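Local coordinates for kinesin-like protein KAR3 (Saccharomyces cerevisiae, PDB 1F9V) that probably hydrolyses ATP in a kinesin motor domain of the P-loop NTPase class and uses the energy to move on microtubules, at residues 40-45 against 52-57. The protein carries 2 engineered substitutions. Numbering follows the deposited sequence.
Sequences MEVTKI and HEFKFD
Met40 and Val42 lie against Phe54 and His52 on one face of an antiparallel beta hairpin, strands 38-44 and 51-56, which forms two thirds of a small three-stranded sheet in the kinesin motor domain. Met40 faces Phe54 and Val42 faces His52 as hydrogen-bonded pairs, each closed by two backbone bonds. Between them lies the non-hydrogen-bonded pair Glu41-Glu53, whose CA atoms each touch a carbonyl oxygen of the opposite strand.

Val42 and Phe54 rest on helix 325-338, Val42 on Ile325 and Leu329, so apolar side chains suit this face. CG of Met40 sits between its backbone N and carbonyl carbon (chi1 67°), where it lies 4.0 Å from Phe54 CB. The unbranched thioether then reaches on to Phe56, and SD meets the ring edge in plane, a Met-aromatic contact with SD 4.0 Å from CE2. Val42 brings CG2, the methyl beside its backbone N, to the edge of the Phe54 ring, 4.2 Å from CE2.

Acidic residues suit the other, more exposed face, although Glu41 OE2 and Glu53 OE1 approach to 3.7 Å, a probably repulsive pairing with the carboxylate planes turned 48° apart. Lys55 NZ may offset it through a long salt bridge to the other oxygen, Glu53 OE2.

Histidine adds a polar edge to its pair: besides its amide, His52 directs ND1 in the ring plane at Val42 O, a weak bond of 3.4 Å.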
ATOM      1  N   MET A  40     -11.514   1.225  17.044  1.00  9.77           N
ATOM      2  CA  MET A  40     -10.428   1.151  18.007  1.00  9.85           C
ATOM      3  C   MET A  40     -10.352   2.465  18.775  1.00 10.51           C
ATOM      4  O   MET A  40     -10.853   3.499  18.318  1.00  9.70           O
ATOM      5  CB  MET A  40      -9.097   0.871  17.293  1.00 10.67           C
ATOM      6  CG  MET A  40      -8.618   1.999  16.390  1.00 10.39           C
ATOM      7  SD  MET A  40      -7.191   1.527  15.381  1.00 11.61           S
ATOM      8  CE  MET A  40      -5.890   1.540  16.622  1.00  9.75           C
ATOM      9  N   GLU A  41      -9.732   2.411  19.951  1.00 11.49           N
ATOM     10  CA  GLU A  41      -9.576   3.582  20.804  1.00 12.73           C
ATOM     11  C   GLU A  41      -8.138   3.674  21.267  1.00 11.56           C
ATOM     12  O   GLU A  41      -7.536   2.676  21.652  1.00 12.45           O
ATOM     13  CB  GLU A  41     -10.495   3.490  22.023  1.00 15.53           C
ATOM     14  CG  GLU A  41     -11.959   3.694  21.701  1.00 21.99           C
ATOM     15  CD  GLU A  41     -12.863   3.315  22.856  1.00 28.72           C
ATOM     16  OE1 GLU A  41     -12.345   3.130  23.978  1.00 31.88           O
ATOM     17  OE2 GLU A  41     -14.092   3.201  22.647  1.00 33.18           O
ATOM     18  N   VAL A  42      -7.589   4.881  21.218  1.00 10.95           N
ATOM     19  CA  VAL A  42      -6.215   5.113  21.628  1.00 10.46           C
ATOM     20  C   VAL A  42      -6.215   6.166  22.720  1.00 10.77           C
ATOM     21  O   VAL A  42      -6.809   7.231  22.565  1.00 10.51           O
ATOM     22  CB  VAL A  42      -5.347   5.615  20.439  1.00 10.28           C
ATOM     23  CG1 VAL A  42      -3.930   5.915  20.909  1.00 11.18           C
ATOM     24  CG2 VAL A  42      -5.330   4.572  19.331  1.00  9.55           C
ATOM     25  N   THR A  43      -5.542   5.865  23.823  1.00 11.50           N
ATOM     26  CA  THR A  43      -5.469   6.790  24.944  1.00 11.91           C
ATOM     27  C   THR A  43      -4.042   6.929  25.462  1.00 12.00           C
ATOM     28  O   THR A  43      -3.318   5.941  25.579  1.00 12.70           O
ATOM     29  CB  THR A  43      -6.347   6.315  26.111  1.00 12.79           C
ATOM     30  OG1 THR A  43      -7.652   5.986  25.628  1.00 15.23           O
ATOM     31  CG2 THR A  43      -6.460   7.404  27.160  1.00 12.90           C
ATOM     32  N   LYS A  44      -3.640   8.160  25.764  1.00 11.92           N
ATOM     33  CA  LYS A  44      -2.314   8.425  26.308  1.00 13.40           C
ATOM     34  C   LYS A  44      -2.500   8.580  27.817  1.00 13.33           C
ATOM     35  O   LYS A  44      -3.419   9.269  28.262  1.00 13.41           O
ATOM     36  CB  LYS A  44      -1.728   9.705  25.707  1.00 12.92           C
ATOM     37  CG  LYS A  44      -1.201   9.518  24.284  1.00 15.91           C
ATOM     38  CD  LYS A  44      -0.692  10.829  23.693  1.00 18.83           C
ATOM     39  CE  LYS A  44       0.344  11.487  24.599  1.00 21.32           C
ATOM     40  NZ  LYS A  44       1.720  11.454  24.032  1.00 24.51           N
ATOM     41  N   ILE A  45      -1.630   7.937  28.591  1.00 14.64           N
ATOM     42  CA  ILE A  45      -1.716   7.968  30.050  1.00 17.28           C
ATOM     43  C   ILE A  45      -1.685   9.369  30.666  1.00 19.38           C
ATOM     44  O   ILE A  45      -2.291   9.597  31.713  1.00 19.65           O
ATOM     45  CB  ILE A  45      -0.597   7.093  30.687  1.00 17.36           C
ATOM     46  CG1 ILE A  45      -0.991   6.699  32.111  1.00 18.11           C
ATOM     47  CG2 ILE A  45       0.722   7.840  30.694  1.00 19.01           C
ATOM     48  CD1 ILE A  45      -0.002   5.773  32.783  1.00 18.47           C
ATOM     49  N   HIS A  52      -9.102   8.820  21.731  1.00 13.97           N
ATOM     50  CA  HIS A  52      -9.181   8.997  20.284  1.00 14.57           C
ATOM     51  C   HIS A  52      -9.781   7.744  19.663  1.00 14.06           C
ATOM     52  O   HIS A  52      -9.191   6.666  19.739  1.00 13.73           O
ATOM     53  CB  HIS A  52      -7.788   9.232  19.697  1.00 14.67           C
ATOM     54  CG  HIS A  52      -7.080  10.416  20.272  1.00 16.53           C
ATOM     55  ND1 HIS A  52      -6.311  10.344  21.412  1.00 17.88           N
ATOM     56  CD2 HIS A  52      -7.018  11.704  19.858  1.00 17.34           C
ATOM     57  CE1 HIS A  52      -5.806  11.534  21.678  1.00 16.91           C
ATOM     58  NE2 HIS A  52      -6.220  12.377  20.751  1.00 20.47           N
ATOM     59  N   GLU A  53     -10.955   7.881  19.056  1.00 13.94           N
ATOM     60  CA  GLU A  53     -11.603   6.744  18.424  1.00 14.51           C
ATOM     61  C   GLU A  53     -11.420   6.798  16.913  1.00 14.51           C
ATOM     62  O   GLU A  53     -11.429   7.878  16.312  1.00 13.92           O
ATOM     63  CB  GLU A  53     -13.101   6.710  18.739  1.00 18.05           C
ATOM     64  CG  GLU A  53     -13.840   5.597  17.981  1.00 24.75           C
ATOM     65  CD  GLU A  53     -15.188   5.244  18.588  1.00 29.09           C
ATOM     66  OE1 GLU A  53     -15.271   4.209  19.288  1.00 32.38           O
ATOM     67  OE2 GLU A  53     -16.163   5.996  18.362  1.00 30.11           O
ATOM     68  N   PHE A  54     -11.257   5.624  16.313  1.00 12.46           N
ATOM     69  CA  PHE A  54     -11.084   5.506  14.871  1.00 11.27           C
ATOM     70  C   PHE A  54     -11.856   4.293  14.372  1.00 12.23           C
ATOM     71  O   PHE A  54     -12.007   3.299  15.088  1.00 13.17           O
ATOM     72  CB  PHE A  54      -9.603   5.338  14.521  1.00 10.69           C
ATOM     73  CG  PHE A  54      -8.721   6.427  15.061  1.00  9.27           C
ATOM     74  CD1 PHE A  54      -8.592   7.633  14.384  1.00 11.32           C
ATOM     75  CD2 PHE A  54      -8.020   6.249  16.246  1.00  9.82           C
ATOM     76  CE1 PHE A  54      -7.774   8.654  14.880  1.00 10.86           C
ATOM     77  CE2 PHE A  54      -7.198   7.260  16.756  1.00 10.45           C
ATOM     78  CZ  PHE A  54      -7.074   8.469  16.069  1.00 10.98           C
ATOM     79  N   LYS A  55     -12.353   4.383  13.143  1.00 11.34           N
ATOM     80  CA  LYS A  55     -13.089   3.288  12.520  1.00 10.72           C
ATOM     81  C   LYS A  55     -12.510   3.067  11.127  1.00 10.34           C
ATOM     82  O   LYS A  55     -12.247   4.035  10.399  1.00  9.84           O
ATOM     83  CB  LYS A  55     -14.579   3.623  12.422  1.00 10.90           C
ATOM     84  CG  LYS A  55     -15.322   3.446  13.738  1.00 14.03           C
ATOM     85  CD  LYS A  55     -16.791   3.794  13.624  1.00 14.64           C
ATOM     86  CE  LYS A  55     -17.211   4.681  14.787  1.00 20.29           C
ATOM     87  NZ  LYS A  55     -18.255   4.043  15.629  1.00 21.13           N
ATOM     88  N   PHE A  56     -12.306   1.799  10.776  1.00  8.05           N
ATOM     89  CA  PHE A  56     -11.750   1.419   9.482  1.00  7.58           C
ATOM     90  C   PHE A  56     -12.500   0.214   8.947  1.00  9.21           C
ATOM     91  O   PHE A  56     -13.351  -0.351   9.630  1.00  9.54           O
ATOM     92  CB  PHE A  56     -10.258   1.097   9.626  1.00  7.95           C
ATOM     93  CG  PHE A  56      -9.445   2.250  10.158  1.00  7.77           C
ATOM     94  CD1 PHE A  56      -9.324   3.429   9.422  1.00  8.95           C
ATOM     95  CD2 PHE A  56      -8.843   2.183  11.413  1.00  8.66           C
ATOM     96  CE1 PHE A  56      -8.625   4.522   9.925  1.00  9.24           C
ATOM     97  CE2 PHE A  56      -8.136   3.276  11.930  1.00  9.04           C
ATOM     98  CZ  PHE A  56      -8.028   4.447  11.185  1.00  8.97           C
ATOM     99  N   ASP A  57     -12.199  -0.182   7.717  1.00  9.23           N
ATOM    100  CA  ASP A  57     -12.876  -1.325   7.129  1.00  9.42           C
ATOM    101  C   ASP A  57     -12.469  -2.604   7.849  1.00  9.43           C
ATOM    102  O   ASP A  57     -13.235  -3.565   7.920  1.00  9.70           O
ATOM    103  CB  ASP A  57     -12.549  -1.403   5.634  1.00  8.56           C
ATOM    104  CG  ASP A  57     -13.134  -0.232   4.863  1.00  8.75           C
ATOM    105  OD1 ASP A  57     -14.359  -0.221   4.634  1.00 11.40           O
ATOM    106  OD2 ASP A  57     -12.377   0.687   4.503  1.00  9.14           O
TER